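Metallo-beta-lactamase family protein (Thermus thermophilus, PDB 2ZO4) probably acts as a zinc-dependent hydrolase of the metallo-beta-lactamase superfamily, holding two zinc ions in its active site. Local coordinates at residues T69-D74 against E93-R98; H171-A176 against W203-E208. All blocks are in the same frame, centred on the assembly; numbering follows the deposited sequence.

Contact 1 of 2, residues T69-D74 against E93-R98; sequences THHHPD and EEEFAR. With ZN (zinc ion), chain B; ZN (zinc ion), chain C.
A single carboxylate oxygen, Glu95 OE2, takes two bonds from one residue, His71, receiving both its backbone N-H and its ring N-H. The backbone N of His71 lies 2.8 Å from Glu95 OE2 and meets it nearly along the C-O axis, though the bond is clearly bent at the hydrogen. The ring bond is straighter, His71 ND1 to Glu95 OE2 at 2.8 Å and 153°, and runs in the imidazole plane while reaching the oxygen from above the carboxylate plane. Ring and carboxylate planes stand 63° apart. CG of His71 sits between its own backbone N and carbonyl carbon (chi1 75°), which places the ring beside its own backbone N-H, and the turn of the ring about CB-CG then points ND1 at the same oxygen. Glu95 OE2 also packs 3.4 Å from CB of His70, and the other oxygen, OE1, accepts the backbone N-H of Gly174. The far nitrogen of the His71 ring, NE2, is hydrogen-bonded to Tyr205 OH. His71 itself binds no metal, but its neighbours do: His70 NE2 and His72 ND1 each lie 2.2 Å from the chain B zinc ion, and Asp74 OD2 binds the second zinc. The buried carboxylate is thus satisfied by N-H donors and probably steadies the backbone of the HxHxDH motif at His71, between the zinc ligands His70 and His72, while its negative charge would favour a proton on His71 ND1.

Contact 2 of 2, residues H171-A176 against W203-E208; sequences HADGHA and WAYTRE. With ZN (zinc ion), chain B.
Asp173 reaches into the 203-208 loop and places its carboxylate against Tyr205, Thr206 and Arg207. Its OD1 accepts the backbone N-H of Arg207 at 2.8 Å in an almost straight bond (173°), although the donor stands well above the carboxylate plane. Around the same oxygen the packing is close: CG2 of Thr206 lies 3.3 Å from Asp173 OD1, and the aliphatic part of Arg207 runs alongside, its CG 3.5 Å from that oxygen. The guanidinium makes no salt bridge with Asp173; Arg207 carries on past it to Asp213 and Glu94. The OD2 side is looser. There the carboxylate faces the edge of the Tyr205 ring, 3.6 Å from OD2 to CD1, with the two planes 81° apart, and a water links OD2 to Thr206 OG1, donating to Asp173 OD2. That hydroxyl, anti to its own carbonyl carbon (chi1 -55°), also accepts the backbone N-H of Trp203 at 2.9 Å, bracing the type I turn from Trp203 to Thr206. Two residues before Asp173, His171 NE2 binds the chain B zinc ion. Loops from strand ends meeting beside a dinuclear zinc site, one carrying a zinc-binding histidine, are consistent with the metallo-beta-lactamase fold.

From the N terminus, contact 1 closes first: the chain leaves strand 65-68, passes the metal-ligand turn and helices 73-76 and 79-84, and returns along strand 88-92 to the loop holding residues 93-98. Contact 2 opens later and closes just before helix 210-222. The two loops therefore follow in series, neither nested nor crossed, yet their centres lie only about 8 Å apart. Contact 1 joins loops that follow strands 65-68 and 88-92 of the six-stranded sheet; contact 2 joins loops that follow strands 161-167 and 185-189 of the five-stranded one, so the bond of Arg98 NH1 to Tyr205 O and their shared chain B zinc ion tie the two halves together.

Contact 1 of 2, residues T69-D74 against E93-R98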
# COMPACT_ATOMS: atom_id res chain seq x y z
N THR A 69 -1.76 5.26 -5.55
CA THR A 69 -2.41 4.93 -4.28
C THR A 69 -1.42 5.02 -3.12
O THR A 69 -1.76 5.53 -2.06
CB THR A 69 -3.07 3.53 -4.31
OG1 THR A 69 -2.08 2.53 -4.59
CG2 THR A 69 -4.17 3.48 -5.38
N HIS A 70 -0.19 4.54 -3.35
CA HIS A 70 0.88 4.59 -2.35
C HIS A 70 2.28 4.33 -2.94
O HIS A 70 2.43 4.09 -4.14
CB HIS A 70 0.58 3.65 -1.17
CG HIS A 70 0.43 2.20 -1.55
ND1 HIS A 70 -0.48 1.77 -2.50
CD2 HIS A 70 1.04 1.09 -1.08
CE1 HIS A 70 -0.41 0.45 -2.60
NE2 HIS A 70 0.50 0.02 -1.75
N HIS A 71 3.28 4.38 -2.06
CA HIS A 71 4.70 4.37 -2.44
C HIS A 71 5.32 2.98 -2.61
O HIS A 71 6.50 2.89 -2.97
CB HIS A 71 5.52 5.11 -1.38
CG HIS A 71 5.70 4.32 -0.11
ND1 HIS A 71 4.74 4.26 0.87
CD2 HIS A 71 6.72 3.55 0.31
CE1 HIS A 71 5.16 3.49 1.86
NE2 HIS A 71 6.37 3.05 1.54
N HIS A 72 4.58 1.92 -2.31
CA HIS A 72 5.15 0.58 -2.40
C HIS A 72 5.58 0.30 -3.85
O HIS A 72 4.94 0.78 -4.79
CB HIS A 72 4.18 -0.50 -1.87
CG HIS A 72 3.93 -0.41 -0.40
ND1 HIS A 72 2.90 -1.09 0.22
CD2 HIS A 72 4.56 0.28 0.58
CE1 HIS A 72 2.92 -0.83 1.52
NE2 HIS A 72 3.92 0.00 1.76
N PRO A 73 6.68 -0.46 -4.03
CA PRO A 73 7.32 -0.59 -5.34
C PRO A 73 6.40 -1.11 -6.45
O PRO A 73 6.52 -0.67 -7.59
CB PRO A 73 8.46 -1.59 -5.07
CG PRO A 73 8.09 -2.28 -3.80
CD PRO A 73 7.36 -1.27 -2.99
N ASP A 74 5.49 -2.02 -6.11
CA ASP A 74 4.54 -2.58 -7.07
C ASP A 74 3.49 -1.59 -7.61
O ASP A 74 2.77 -1.90 -8.56
CB ASP A 74 3.87 -3.84 -6.50
CG ASP A 74 3.24 -3.62 -5.12
OD1 ASP A 74 3.82 -2.89 -4.29
OD2 ASP A 74 2.15 -4.19 -4.88
N GLU A 93 -0.10 13.63 0.03
CA GLU A 93 0.86 14.48 0.75
C GLU A 93 1.64 13.78 1.87
O GLU A 93 2.83 14.05 2.07
CB GLU A 93 0.16 15.75 1.28
CG GLU A 93 -1.03 15.48 2.24
CD GLU A 93 -1.83 16.74 2.61
OE1 GLU A 93 -1.32 17.87 2.44
OE2 GLU A 93 -2.97 16.60 3.09
N GLU A 94 0.98 12.86 2.58
CA GLU A 94 1.57 12.17 3.73
C GLU A 94 2.69 11.17 3.35
O GLU A 94 3.46 10.74 4.22
CB GLU A 94 0.46 11.51 4.56
CG GLU A 94 0.91 10.84 5.86
CD GLU A 94 1.19 11.80 7.00
OE1 GLU A 94 1.06 13.03 6.84
OE2 GLU A 94 1.55 11.31 8.09
N GLU A 95 2.77 10.81 2.07
CA GLU A 95 3.86 9.95 1.59
C GLU A 95 5.17 10.71 1.44
O GLU A 95 6.24 10.12 1.54
CB GLU A 95 3.51 9.32 0.23
CG GLU A 95 2.34 8.34 0.21
CD GLU A 95 2.65 7.01 0.89
OE1 GLU A 95 2.83 7.00 2.13
OE2 GLU A 95 2.68 5.98 0.19
N PHE A 96 5.07 12.02 1.21
CA PHE A 96 6.21 12.84 0.77
C PHE A 96 7.42 12.81 1.69
O PHE A 96 8.54 12.62 1.22
CB PHE A 96 5.77 14.29 0.50
CG PHE A 96 5.16 14.50 -0.86
CD1 PHE A 96 4.03 13.79 -1.26
CD2 PHE A 96 5.71 15.44 -1.74
CE1 PHE A 96 3.47 13.98 -2.52
CE2 PHE A 96 5.15 15.64 -3.00
CZ PHE A 96 4.02 14.91 -3.39
N ALA A 97 7.20 12.99 2.99
CA ALA A 97 8.29 12.97 3.97
C ALA A 97 8.58 11.57 4.49
O ALA A 97 9.45 11.38 5.34
CB ALA A 97 8.01 13.93 5.12
N ARG A 98 7.85 10.58 3.98
CA ARG A 98 7.97 9.22 4.50
C ARG A 98 8.40 8.22 3.43
O ARG A 98 9.59 8.17 3.07
CB ARG A 98 6.68 8.80 5.23
CG ARG A 98 6.32 9.73 6.39
CD ARG A 98 5.03 9.32 7.07
NE ARG A 98 4.66 10.23 8.16
CZ ARG A 98 5.15 10.17 9.40
NH1 ARG A 98 6.06 9.26 9.73
NH2 ARG A 98 4.73 11.04 10.31
ZN ZN B . 1.13 -1.93 -0.85
ZN ZN C . 0.32 -3.65 -3.55
O HOH W 1 1.75 -3.24 -2.24

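Contact 2 of 2, residues H171-A176 against W203-E208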
# COMPACT_ATOMS: atom_id res chain seq x y z
N HIS A 171 -1.95 0.77 5.72
CA HIS A 171 -1.11 -0.00 4.81
C HIS A 171 0.11 0.81 4.37
O HIS A 171 1.21 0.28 4.26
CB HIS A 171 -1.92 -0.47 3.61
CG HIS A 171 -1.12 -1.26 2.62
ND1 HIS A 171 -0.76 -2.57 2.84
CD2 HIS A 171 -0.60 -0.92 1.42
CE1 HIS A 171 -0.06 -3.01 1.81
NE2 HIS A 171 0.05 -2.03 0.93
N ALA A 172 -0.11 2.09 4.11
CA ALA A 172 0.97 3.06 3.91
C ALA A 172 0.50 4.39 4.48
O ALA A 172 -0.71 4.64 4.56
CB ALA A 172 1.34 3.19 2.44
N ASP A 173 1.44 5.24 4.87
CA ASP A 173 1.11 6.48 5.58
C ASP A 173 0.23 7.43 4.77
O ASP A 173 -0.76 7.95 5.27
CB ASP A 173 2.40 7.16 6.05
CG ASP A 173 3.26 6.24 6.91
OD1 ASP A 173 2.81 5.88 8.01
OD2 ASP A 173 4.37 5.88 6.47
N GLY A 174 0.61 7.65 3.51
CA GLY A 174 -0.17 8.48 2.59
C GLY A 174 -0.89 7.64 1.56
O GLY A 174 -0.95 7.99 0.38
N HIS A 175 -1.44 6.51 2.00
CA HIS A 175 -2.22 5.68 1.10
C HIS A 175 -3.51 6.41 0.76
O HIS A 175 -4.20 6.95 1.64
CB HIS A 175 -2.51 4.31 1.69
CG HIS A 175 -3.20 3.39 0.74
ND1 HIS A 175 -4.56 3.42 0.53
CD2 HIS A 175 -2.71 2.42 -0.08
CE1 HIS A 175 -4.89 2.51 -0.38
NE2 HIS A 175 -3.78 1.90 -0.76
N ALA A 176 -3.82 6.44 -0.53
CA ALA A 176 -5.04 7.07 -1.01
C ALA A 176 -5.82 6.09 -1.87
O ALA A 176 -5.24 5.43 -2.74
CB ALA A 176 -4.72 8.35 -1.78
N TRP A 203 7.43 0.56 9.88
CA TRP A 203 8.77 0.78 9.34
C TRP A 203 9.38 2.01 10.00
O TRP A 203 8.73 2.69 10.80
CB TRP A 203 8.72 0.94 7.81
CG TRP A 203 7.92 -0.13 7.12
CD1 TRP A 203 6.60 -0.06 6.75
CD2 TRP A 203 8.37 -1.43 6.72
NE1 TRP A 203 6.21 -1.23 6.15
CE2 TRP A 203 7.27 -2.09 6.12
CE3 TRP A 203 9.60 -2.11 6.81
CZ2 TRP A 203 7.37 -3.39 5.61
CZ3 TRP A 203 9.69 -3.40 6.31
CH2 TRP A 203 8.58 -4.03 5.71
N ALA A 204 10.64 2.31 9.67
CA ALA A 204 11.34 3.46 10.23
C ALA A 204 10.70 4.82 9.91
O ALA A 204 10.85 5.78 10.67
CB ALA A 204 12.81 3.45 9.80
N TYR A 205 9.96 4.89 8.80
CA TYR A 205 9.36 6.15 8.34
C TYR A 205 7.86 6.26 8.63
O TYR A 205 7.23 7.27 8.30
CB TYR A 205 9.60 6.34 6.84
CG TYR A 205 9.15 5.19 5.96
CD1 TYR A 205 7.81 5.02 5.61
CD2 TYR A 205 10.08 4.26 5.48
CE1 TYR A 205 7.40 3.95 4.81
CE2 TYR A 205 9.68 3.19 4.68
CZ TYR A 205 8.34 3.04 4.35
OH TYR A 205 7.95 1.99 3.55
N THR A 206 7.29 5.22 9.24
CA THR A 206 5.85 5.10 9.47
C THR A 206 5.36 6.05 10.57
O THR A 206 6.10 6.38 11.49
CB THR A 206 5.49 3.62 9.80
OG1 THR A 206 5.98 2.77 8.76
CG2 THR A 206 3.98 3.42 9.91
N ARG A 207 4.10 6.48 10.46
CA ARG A 207 3.36 7.13 11.55
C ARG A 207 3.39 6.26 12.82
O ARG A 207 3.70 5.07 12.74
CB ARG A 207 1.91 7.41 11.13
CG ARG A 207 1.75 8.52 10.09
CD ARG A 207 0.49 8.35 9.24
NE ARG A 207 -0.75 8.42 10.03
CZ ARG A 207 -1.37 9.55 10.37
NH1 ARG A 207 -0.90 10.73 9.99
NH2 ARG A 207 -2.49 9.50 11.09
N GLU A 208 3.06 6.85 13.96
CA GLU A 208 3.24 6.21 15.27
C GLU A 208 2.49 4.88 15.48
O GLU A 208 3.07 3.90 15.97
CB GLU A 208 2.90 7.19 16.40
ZN ZN B . 1.13 -1.93 -0.85
O HOH W 2 4.40 2.76 6.47
O HOH W 1 1.75 -3.24 -2.24